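Local coordinates for protein aromatic amino acid aminotransferase I (Candida albicans WO-1, PDB 6HNU) that probably transfers the amino group of aromatic amino acids to 2-oxoglutarate, giving aromatic oxo-acids and L-glutamate, with pyridoxal 5'-phosphate as cofactor, at residues L103-T108 against S328-S333; L115-E120 against W347-Y352; T158-E163 against N205-L210. All blocks are in the same frame, centred on the assembly; numbering follows the deposited sequence.

Interaction 1. Residues L103-T108 against S328-S333; sequences LQYGST and SVQNPS. With PLP (pyridoxal-5'-phosphate), chain D; PHE (phenylalanine), chain E.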
loop_
_atom_site.group_PDB
_atom_site.type_symbol
_atom_site.label_atom_id
_atom_site.label_comp_id
_atom_site.label_asym_id
_atom_site.label_seq_id
_atom_site.Cartn_x
_atom_site.Cartn_y
_atom_site.Cartn_z
ATOM N N LEU B 103 -12.671 -9.307 -3.147
ATOM C CA LEU B 103 -11.824 -9.865 -2.045
ATOM C C LEU B 103 -10.872 -10.963 -2.574
ATOM O O LEU B 103 -10.062 -11.502 -1.786
ATOM C CB LEU B 103 -12.727 -10.397 -0.918
ATOM C CG LEU B 103 -13.535 -9.347 -0.170
ATOM C CD1 LEU B 103 -14.235 -9.987 1.019
ATOM C CD2 LEU B 103 -12.641 -8.190 0.295
ATOM N N GLN B 104 -10.925 -11.256 -3.876
ATOM C CA GLN B 104 -9.960 -12.148 -4.568
ATOM C C GLN B 104 -8.764 -11.316 -5.049
ATOM O O GLN B 104 -8.943 -10.139 -5.343
ATOM C CB GLN B 104 -10.647 -12.849 -5.745
ATOM C CG GLN B 104 -9.784 -13.886 -6.461
ATOM C CD GLN B 104 -9.197 -14.920 -5.526
ATOM O OE1 GLN B 104 -8.169 -14.699 -4.886
ATOM N NE2 GLN B 104 -9.854 -16.070 -5.425
ATOM N N TYR B 105 -7.590 -11.914 -5.221
ATOM C CA TYR B 105 -6.516 -11.237 -5.989
ATOM C C TYR B 105 -7.085 -10.858 -7.363
ATOM O O TYR B 105 -7.921 -11.601 -7.917
ATOM C CB TYR B 105 -5.302 -12.135 -6.161
ATOM C CG TYR B 105 -4.546 -12.469 -4.901
ATOM C CD1 TYR B 105 -3.679 -11.554 -4.333
ATOM C CD2 TYR B 105 -4.681 -13.703 -4.296
ATOM C CE1 TYR B 105 -2.922 -11.872 -3.228
ATOM C CE2 TYR B 105 -3.966 -14.024 -3.153
ATOM C CZ TYR B 105 -3.082 -13.104 -2.625
ATOM O OH TYR B 105 -2.381 -13.415 -1.517
ATOM N N GLY B 106 -6.668 -9.729 -7.929
ATOM C CA GLY B 106 -7.045 -9.404 -9.313
ATOM C C GLY B 106 -6.026 -8.522 -10.002
ATOM O O GLY B 106 -4.922 -8.341 -9.452
ATOM N N SER B 107 -6.391 -7.969 -11.160
ATOM C CA SER B 107 -5.517 -7.094 -11.985
ATOM C C SER B 107 -5.043 -5.918 -11.122
ATOM O O SER B 107 -5.899 -5.281 -10.430
ATOM C CB SER B 107 -6.220 -6.594 -13.214
ATOM O OG SER B 107 -5.431 -5.589 -13.851
ATOM N N THR B 108 -3.750 -5.611 -11.173
ATOM C CA THR B 108 -3.163 -4.492 -10.385
ATOM C C THR B 108 -3.574 -3.143 -11.015
ATOM O O THR B 108 -3.408 -2.123 -10.361
ATOM C CB THR B 108 -1.642 -4.686 -10.245
ATOM O OG1 THR B 108 -1.405 -5.669 -9.228
ATOM C CG2 THR B 108 -0.917 -3.423 -9.847
ATOM N N SER B 328 4.912 -4.264 -4.913
ATOM C CA SER B 328 4.933 -3.307 -3.772
ATOM C C SER B 328 3.565 -3.394 -3.067
ATOM O O SER B 328 3.350 -4.380 -2.302
ATOM C CB SER B 328 5.367 -1.931 -4.226
ATOM O OG SER B 328 4.433 -1.316 -5.100
ATOM N N VAL B 329 2.576 -2.626 -3.474
ATOM C CA VAL B 329 1.296 -2.574 -2.709
ATOM C C VAL B 329 0.286 -3.612 -3.187
ATOM O O VAL B 329 -0.647 -3.874 -2.399
ATOM C CB VAL B 329 0.688 -1.163 -2.676
ATOM C CG1 VAL B 329 1.590 -0.248 -1.885
ATOM C CG2 VAL B 329 0.423 -0.611 -4.060
ATOM N N GLN B 330 0.424 -4.121 -4.413
ATOM C CA GLN B 330 -0.396 -5.187 -5.028
ATOM C C GLN B 330 -1.722 -4.588 -5.534
ATOM O O GLN B 330 -1.962 -4.555 -6.781
ATOM C CB GLN B 330 -0.489 -6.323 -4.012
ATOM C CG GLN B 330 -0.388 -7.696 -4.640
ATOM C CD GLN B 330 -1.730 -8.131 -5.156
ATOM O OE1 GLN B 330 -2.769 -7.769 -4.595
ATOM N NE2 GLN B 330 -1.717 -8.884 -6.236
ATOM N N ASN B 331 -2.549 -4.053 -4.631
ATOM C CA ASN B 331 -3.872 -3.509 -4.987
ATOM C C ASN B 331 -4.437 -2.809 -3.771
ATOM O O ASN B 331 -4.035 -3.139 -2.680
ATOM C CB ASN B 331 -4.838 -4.615 -5.419
ATOM C CG ASN B 331 -4.993 -4.653 -6.923
ATOM O OD1 ASN B 331 -5.002 -3.595 -7.567
ATOM N ND2 ASN B 331 -5.147 -5.851 -7.482
ATOM N N PRO B 332 -5.358 -1.839 -3.925
ATOM C CA PRO B 332 -6.088 -1.313 -2.783
ATOM C C PRO B 332 -6.924 -2.403 -2.128
ATOM O O PRO B 332 -7.255 -3.414 -2.803
ATOM C CB PRO B 332 -7.037 -0.283 -3.417
ATOM C CG PRO B 332 -6.399 0.048 -4.737
ATOM C CD PRO B 332 -5.813 -1.258 -5.193
ATOM N N SER B 333 -7.317 -2.164 -0.872
ATOM C CA SER B 333 -8.348 -2.936 -0.159
ATOM C C SER B 333 -9.561 -3.164 -1.074
ATOM O O SER B 333 -10.144 -2.161 -1.627
ATOM C CB SER B 333 -8.812 -2.235 1.079
ATOM O OG SER B 333 -9.990 -2.856 1.596
HETATM N N1 PLP D . 4.470 -14.353 -0.007
HETATM C C2 PLP D . 4.457 -15.537 -0.614
HETATM C C2A PLP D . 5.639 -16.424 -0.474
HETATM C C3 PLP D . 3.348 -15.955 -1.379
HETATM O O3 PLP D . 3.400 -17.164 -2.004
HETATM C C4 PLP D . 2.249 -15.083 -1.522
HETATM C C4A PLP D . 1.102 -15.493 -2.338
HETATM C C5 PLP D . 2.294 -13.844 -0.875
HETATM C C6 PLP D . 3.434 -13.508 -0.186
HETATM C C5A PLP D . 1.163 -12.864 -0.991
HETATM O O4P PLP D . 0.900 -12.187 0.272
HETATM P P PLP D . -0.176 -11.005 0.458
HETATM O O1P PLP D . 0.417 -9.784 -0.250
HETATM O O2P PLP D . -0.265 -10.945 1.957
HETATM O O3P PLP D . -1.471 -11.500 -0.196
HETATM N N PHE E . 1.045 -15.524 -3.765
HETATM C CA PHE E . 0.043 -15.344 -4.873
HETATM C C PHE E . 0.369 -16.330 -6.009
HETATM O O PHE E . 0.355 -15.980 -7.196
HETATM C CB PHE E . 0.011 -13.872 -5.306
HETATM C CG PHE E . -0.624 -13.600 -6.647
HETATM C CD1 PHE E . -1.859 -14.143 -6.975
HETATM C CD2 PHE E . 0.019 -12.803 -7.583
HETATM C CE1 PHE E . -2.441 -13.889 -8.210
HETATM C CE2 PHE E . -0.568 -12.547 -8.813
HETATM C CZ PHE E . -1.798 -13.085 -9.123
HETATM O OXT PHE E . 0.658 -17.518 -5.763
HETATM O O HOH W 1 -5.205 -8.071 -5.860
#
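Tyr105 meets Gln330 at an angle: the ring and the amide plane stand 89° apart, and Tyr105 CD1 is 3.8 Å from Gln330 NE2, with Gln330 OE1 in the ring plane at its edge. Walking out along the tyrosine, CB sits near CE1 of the bound phenylalanine, and CG lies 3.8 Å from CD1 of that ligand, which covers one face of the ring toward its rim. CD2 faces the same ligand atom, CD1 the Gln330 amide. CE1 and CZ approach the cofactor phosphate, and at the tip OH gives a very short hydrogen bond, 2.5 Å, to O3P of PLP; Lys300 of the second subunit also bonds this hydroxyl. Further along the loop, Asn331 ND2 donates to Ser107 O (3.1 Å) from above the carbonyl plane, with the acceptor near the amide plane. Thr108 OG1, anti to its own carbonyl carbon (chi1 -78°), donates to Gln330 O at 2.7 Å. A water accepts from Gly106 N and Asn331 ND2 and donates to Gln330 OE1. PLP is also hydrogen-bonded to Ser297, Ser299 and Arg307 of the second subunit, so this is the composite active site at the dimer interface characteristic of this aminotransferase family.

Interaction 2. Residues L115-E120 against W347-Y352; sequences LQFIKE and WGHSGY
Phe117 and His349 reach toward each other tip to tip and overlap in an offset stack, ring centroids 3.8 Å apart and planes only 11° from parallel. Phe117 has CG anti to the backbone N (chi1 -174°), which carries CG toward the other helix; His349 CE1 lies over the centre of its ring, and Phe117 CZ is 3.4 Å from His349 ND1. Two oxygens of helix 112-126 line the imidazole edge in its plane: Phe117 O, 3.3 Å from His349 CE1, and Glu120 OE1, which accepts from His349 NE2 at 2.9 Å. That carboxylate is met on its anti side, its plane steeply turned to the imidazole, and the chain runs extended beyond CG. The bond and the stack together fix the rotation of the imidazole, and the nearby carboxylate would tend to favour a protonated ring. Tyr352 CD2 approaches the edge of the phenylalanine ring, 4.3 Å from Phe117 CE1. The axes of the two segments approach to 11.2 Å and cross at -34°; Leu344 of helix 334-377 also packs on Phe117, His121 and Met124 of helix 112-126 touch His349, and Leu115 and Ile118 rest on strand 133-138.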
loop_
_atom_site.group_PDB
_atom_site.type_symbol
_atom_site.label_atom_id
_atom_site.label_comp_id
_atom_site.label_asym_id
_atom_site.label_seq_id
_atom_site.Cartn_x
_atom_site.Cartn_y
_atom_site.Cartn_z
ATOM N N LEU B 115 -12.635 1.541 -12.121
ATOM C CA LEU B 115 -11.838 2.232 -13.172
ATOM C C LEU B 115 -12.784 2.934 -14.148
ATOM O O LEU B 115 -12.512 4.105 -14.488
ATOM C CB LEU B 115 -10.965 1.233 -13.931
ATOM C CG LEU B 115 -9.722 0.703 -13.204
ATOM C CD1 LEU B 115 -8.929 -0.260 -14.093
ATOM C CD2 LEU B 115 -8.825 1.854 -12.769
ATOM N N GLN B 116 -13.889 2.294 -14.558
ATOM C CA GLN B 116 -14.834 2.915 -15.515
ATOM C C GLN B 116 -15.382 4.229 -14.935
ATOM O O GLN B 116 -15.408 5.252 -15.645
ATOM C CB GLN B 116 -15.989 1.983 -15.854
ATOM C CG GLN B 116 -16.992 2.627 -16.811
ATOM C CD GLN B 116 -18.142 1.702 -17.111
ATOM O OE1 GLN B 116 -18.897 1.313 -16.219
ATOM N NE2 GLN B 116 -18.277 1.323 -18.377
ATOM N N PHE B 117 -15.850 4.211 -13.692
ATOM C CA PHE B 117 -16.438 5.407 -13.069
ATOM C C PHE B 117 -15.367 6.494 -12.982
ATOM O O PHE B 117 -15.616 7.650 -13.353
ATOM C CB PHE B 117 -17.006 5.127 -11.686
ATOM C CG PHE B 117 -17.728 6.324 -11.135
ATOM C CD1 PHE B 117 -17.025 7.354 -10.525
ATOM C CD2 PHE B 117 -19.102 6.407 -11.203
ATOM C CE1 PHE B 117 -17.681 8.440 -9.997
ATOM C CE2 PHE B 117 -19.765 7.510 -10.703
ATOM C CZ PHE B 117 -19.058 8.516 -10.094
ATOM N N ILE B 118 -14.191 6.133 -12.497
ATOM C CA ILE B 118 -13.142 7.139 -12.193
ATOM C C ILE B 118 -12.565 7.658 -13.525
ATOM O O ILE B 118 -12.239 8.846 -13.618
ATOM C CB ILE B 118 -12.161 6.502 -11.173
ATOM C CG1 ILE B 118 -11.846 7.451 -10.025
ATOM C CG2 ILE B 118 -10.921 5.952 -11.826
ATOM C CD1 ILE B 118 -13.071 7.963 -9.310
ATOM N N LYS B 119 -12.543 6.845 -14.576
ATOM C CA LYS B 119 -12.106 7.312 -15.909
ATOM C C LYS B 119 -13.140 8.286 -16.483
ATOM O O LYS B 119 -12.744 9.325 -17.042
ATOM C CB LYS B 119 -11.795 6.132 -16.825
ATOM C CG LYS B 119 -11.158 6.554 -18.130
ATOM C CD LYS B 119 -10.577 5.414 -18.971
ATOM C CE LYS B 119 -9.831 5.914 -20.187
ATOM N NZ LYS B 119 -9.136 4.822 -20.911
ATOM N N GLU B 120 -14.431 7.993 -16.358
ATOM C CA GLU B 120 -15.490 8.907 -16.829
ATOM C C GLU B 120 -15.381 10.237 -16.073
ATOM O O GLU B 120 -15.461 11.277 -16.709
ATOM C CB GLU B 120 -16.868 8.315 -16.586
ATOM C CG GLU B 120 -17.170 7.136 -17.499
ATOM C CD GLU B 120 -18.439 6.351 -17.183
ATOM O OE1 GLU B 120 -18.959 6.386 -16.025
ATOM O OE2 GLU B 120 -18.899 5.667 -18.102
ATOM N N TRP B 347 -24.736 7.221 -6.033
ATOM C CA TRP B 347 -24.867 8.678 -6.231
ATOM C C TRP B 347 -24.958 8.998 -7.716
ATOM O O TRP B 347 -25.647 9.976 -8.098
ATOM C CB TRP B 347 -23.679 9.365 -5.568
ATOM C CG TRP B 347 -23.660 9.363 -4.078
ATOM C CD1 TRP B 347 -24.557 8.850 -3.191
ATOM C CD2 TRP B 347 -22.644 9.994 -3.299
ATOM N NE1 TRP B 347 -24.137 9.103 -1.914
ATOM C CE2 TRP B 347 -22.969 9.809 -1.954
ATOM C CE3 TRP B 347 -21.487 10.703 -3.634
ATOM C CZ2 TRP B 347 -22.175 10.319 -0.918
ATOM C CZ3 TRP B 347 -20.695 11.195 -2.619
ATOM C CH2 TRP B 347 -21.043 11.019 -1.275
ATOM N N GLY B 348 -24.270 8.203 -8.532
ATOM C CA GLY B 348 -24.017 8.486 -9.953
ATOM C C GLY B 348 -23.108 9.681 -10.135
ATOM O O GLY B 348 -22.755 10.367 -9.149
ATOM N N HIS B 349 -22.662 9.916 -11.350
ATOM C CA HIS B 349 -21.856 11.124 -11.647
ATOM C C HIS B 349 -22.606 12.364 -11.169
ATOM O O HIS B 349 -21.969 13.328 -10.662
ATOM C CB HIS B 349 -21.533 11.168 -13.127
ATOM C CG HIS B 349 -20.475 10.202 -13.454
ATOM N ND1 HIS B 349 -19.196 10.351 -12.959
ATOM C CD2 HIS B 349 -20.503 9.058 -14.166
ATOM C CE1 HIS B 349 -18.469 9.349 -13.363
ATOM N NE2 HIS B 349 -19.239 8.550 -14.149
ATOM N N SER B 350 -23.932 12.373 -11.334
ATOM C CA SER B 350 -24.724 13.560 -10.963
ATOM C C SER B 350 -24.558 13.811 -9.464
ATOM O O SER B 350 -24.380 14.962 -9.066
ATOM C CB SER B 350 -26.200 13.372 -11.350
ATOM O OG SER B 350 -26.905 14.585 -11.174
ATOM N N GLY B 351 -24.755 12.774 -8.655
ATOM C CA GLY B 351 -24.673 12.835 -7.186
ATOM C C GLY B 351 -23.266 13.169 -6.733
ATOM O O GLY B 351 -23.127 13.926 -5.789
ATOM N N TYR B 352 -22.251 12.625 -7.394
ATOM C CA TYR B 352 -20.847 12.899 -6.983
ATOM C C TYR B 352 -20.602 14.392 -7.238
ATOM O O TYR B 352 -20.011 15.079 -6.398
ATOM C CB TYR B 352 -19.865 11.992 -7.730
ATOM C CG TYR B 352 -18.443 12.108 -7.239
ATOM C CD1 TYR B 352 -18.154 11.977 -5.890
ATOM C CD2 TYR B 352 -17.385 12.275 -8.125
ATOM C CE1 TYR B 352 -16.854 12.082 -5.425
ATOM C CE2 TYR B 352 -16.078 12.370 -7.673
ATOM C CZ TYR B 352 -15.815 12.229 -6.321
ATOM O OH TYR B 352 -14.538 12.365 -5.834
#

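Interaction 3. Residues T158-E163 against N205-L210; sequences TILVEE and NKPKFL
The ring of Phe209 carries Ile159 on one face: the methyl CG2 stands 3.6 Å from the ring centroid and 17° off the normal, a CH-pi contact displaced toward the rim, over CE1 and CZ. Both side chains point the same way and lie side by side. Each takes the first torsion that sets its gamma carbon between backbone N and carbonyl carbon, CG1 for the isoleucine (chi1 63°) and CG for the phenylalanine (chi1 62°). In the isoleucine this leaves CG2 beside the backbone N, where it can settle on the ring. Helix 141-152 packs against the pair, with Trp145 and Leu149 on Ile159 and Thr148 and Phe152 on Phe209.

Between the backbones, Leu160 N donates to Phe209 O at 2.8 Å and Lys208 N to Thr158 O at 2.9 Å. Leu160 and Leu210 form a parallel bridge, and Leu210 CA sits 3.3 Å from Leu160 O as a CA-H...O contact. Strands 158-162 and 209-212 are neighbours in the large mixed sheet of the PLP-dependent aminotransferase fold, and strand 179-186 flanks 158-162 on its other edge.

Leu160 and Leu210 share a sheet face. Leu160 CB touches Leu210 CD1, while Leu160 CG meets Pro207 CG at 3.8 Å. At the start of the strand, a water accepts from Thr158 N and donates to Lys206 O. Lys208 folds through successive bends, and its NZ bonds Phe152 O and Leu15 O.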
loop_
_atom_site.group_PDB
_atom_site.type_symbol
_atom_site.label_atom_id
_atom_site.label_comp_id
_atom_site.label_asym_id
_atom_site.label_seq_id
_atom_site.Cartn_x
_atom_site.Cartn_y
_atom_site.Cartn_z
ATOM N N THR B 158 17.837 14.475 -10.053
ATOM C CA THR B 158 17.193 15.696 -9.528
ATOM C C THR B 158 15.739 15.747 -9.966
ATOM O O THR B 158 15.427 15.451 -11.155
ATOM C CB THR B 158 17.948 16.951 -9.993
ATOM O OG1 THR B 158 19.203 16.893 -9.325
ATOM C CG2 THR B 158 17.261 18.245 -9.610
ATOM N N ILE B 159 14.903 16.203 -9.046
ATOM C CA ILE B 159 13.536 16.728 -9.354
ATOM C C ILE B 159 13.440 18.193 -8.931
ATOM O O ILE B 159 14.205 18.634 -8.017
ATOM C CB ILE B 159 12.457 15.867 -8.677
ATOM C CG1 ILE B 159 12.554 15.888 -7.151
ATOM C CG2 ILE B 159 12.556 14.474 -9.248
ATOM C CD1 ILE B 159 11.313 15.355 -6.461
ATOM N N LEU B 160 12.518 18.928 -9.555
ATOM C CA LEU B 160 12.175 20.285 -9.109
ATOM C C LEU B 160 10.957 20.160 -8.201
ATOM O O LEU B 160 10.019 19.379 -8.561
ATOM C CB LEU B 160 11.899 21.195 -10.307
ATOM C CG LEU B 160 13.015 21.244 -11.360
ATOM C CD1 LEU B 160 12.562 22.063 -12.537
ATOM C CD2 LEU B 160 14.271 21.813 -10.742
ATOM N N VAL B 161 10.998 20.884 -7.081
ATOM C CA VAL B 161 9.880 20.980 -6.100
ATOM C C VAL B 161 9.622 22.457 -5.821
ATOM O O VAL B 161 10.561 23.251 -5.970
ATOM C CB VAL B 161 10.147 20.203 -4.802
ATOM C CG1 VAL B 161 10.447 18.718 -5.053
ATOM C CG2 VAL B 161 11.279 20.825 -3.983
ATOM N N GLU B 162 8.397 22.784 -5.381
ATOM C CA GLU B 162 8.038 24.111 -4.844
ATOM C C GLU B 162 8.974 24.414 -3.664
ATOM O O GLU B 162 9.236 23.515 -2.854
ATOM C CB GLU B 162 6.544 24.166 -4.527
ATOM C CG GLU B 162 5.744 24.128 -5.814
ATOM C CD GLU B 162 4.328 23.594 -5.749
ATOM O OE1 GLU B 162 4.075 22.676 -4.959
ATOM O OE2 GLU B 162 3.522 24.056 -6.578
ATOM N N GLU B 163 9.471 25.647 -3.550
ATOM C CA GLU B 163 10.522 25.931 -2.538
ATOM C C GLU B 163 9.954 25.781 -1.131
ATOM O O GLU B 163 10.752 25.547 -0.244
ATOM C CB GLU B 163 11.179 27.303 -2.709
ATOM C CG GLU B 163 10.300 28.454 -2.282
ATOM C CD GLU B 163 10.961 29.827 -2.374
ATOM O OE1 GLU B 163 10.394 30.683 -3.043
ATOM O OE2 GLU B 163 11.991 30.020 -1.761
ATOM N N ASN B 205 22.847 16.693 -15.933
ATOM C CA ASN B 205 21.629 15.981 -16.385
ATOM C C ASN B 205 20.409 16.792 -15.914
ATOM O O ASN B 205 20.332 17.219 -14.743
ATOM C CB ASN B 205 21.588 14.517 -15.950
ATOM C CG ASN B 205 22.686 13.679 -16.576
ATOM O OD1 ASN B 205 22.887 13.721 -17.785
ATOM N ND2 ASN B 205 23.360 12.887 -15.763
ATOM N N LYS B 206 19.475 16.967 -16.828
ATOM C CA LYS B 206 18.244 17.740 -16.580
ATOM C C LYS B 206 17.425 17.066 -15.485
ATOM O O LYS B 206 17.550 15.873 -15.210
ATOM C CB LYS B 206 17.466 17.880 -17.878
ATOM C CG LYS B 206 17.054 16.577 -18.539
ATOM C CD LYS B 206 16.265 16.785 -19.823
ATOM C CE LYS B 206 16.841 17.897 -20.681
ATOM N NZ LYS B 206 16.308 17.837 -22.060
ATOM N N PRO B 207 16.556 17.827 -14.808
ATOM C CA PRO B 207 15.682 17.249 -13.805
ATOM C C PRO B 207 14.691 16.327 -14.519
ATOM O O PRO B 207 14.299 16.640 -15.606
ATOM C CB PRO B 207 14.959 18.432 -13.151
ATOM C CG PRO B 207 15.565 19.666 -13.749
ATOM C CD PRO B 207 16.308 19.256 -15.004
ATOM N N LYS B 208 14.276 15.242 -13.858
ATOM C CA LYS B 208 13.304 14.277 -14.441
ATOM C C LYS B 208 11.914 14.890 -14.492
ATOM O O LYS B 208 11.183 14.618 -15.448
ATOM C CB LYS B 208 13.308 12.983 -13.633
ATOM C CG LYS B 208 14.690 12.384 -13.476
ATOM C CD LYS B 208 15.446 12.135 -14.779
ATOM C CE LYS B 208 14.710 11.252 -15.769
ATOM N NZ LYS B 208 14.702 9.835 -15.322
ATOM N N PHE B 209 11.555 15.691 -13.502
ATOM C CA PHE B 209 10.213 16.294 -13.469
ATOM C C PHE B 209 10.144 17.432 -12.454
ATOM O O PHE B 209 11.047 17.638 -11.594
ATOM C CB PHE B 209 9.186 15.187 -13.186
ATOM C CG PHE B 209 9.295 14.453 -11.875
ATOM C CD1 PHE B 209 8.969 15.063 -10.665
ATOM C CD2 PHE B 209 9.616 13.112 -11.854
ATOM C CE1 PHE B 209 9.055 14.371 -9.476
ATOM C CE2 PHE B 209 9.663 12.407 -10.661
ATOM C CZ PHE B 209 9.369 13.036 -9.471
ATOM N N LEU B 210 9.005 18.107 -12.516
ATOM C CA LEU B 210 8.564 19.097 -11.517
ATOM C C LEU B 210 7.406 18.501 -10.727
ATOM O O LEU B 210 6.488 17.951 -11.348
ATOM C CB LEU B 210 8.152 20.400 -12.215
ATOM C CG LEU B 210 7.326 21.353 -11.346
ATOM C CD1 LEU B 210 8.157 21.978 -10.252
ATOM C CD2 LEU B 210 6.681 22.440 -12.191
HETATM O O HOH W 2 18.198 14.245 -12.979
#

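Interactions 1 and 2 both tie residues 103-120 to the region around helix 334-377, their segments alternating along the sequence: 103-108, 115-120, 328-333, 347-352. Their centres are 21 Å apart and their nearest atoms about 6 Å. The loop before helix 112-126 meets the loop before helix 334-377 in interaction 1, and the helices themselves meet in interaction 2. Interaction 3, nested inside the chain enclosed by both, has its centre 31 Å from interaction 1 and 34 Å from interaction 2, across the chain's centre from the latter. It belongs to one subunit's large sheet, whereas interaction 1 lies at the dimer interface, at a cofactor that the second subunit also binds.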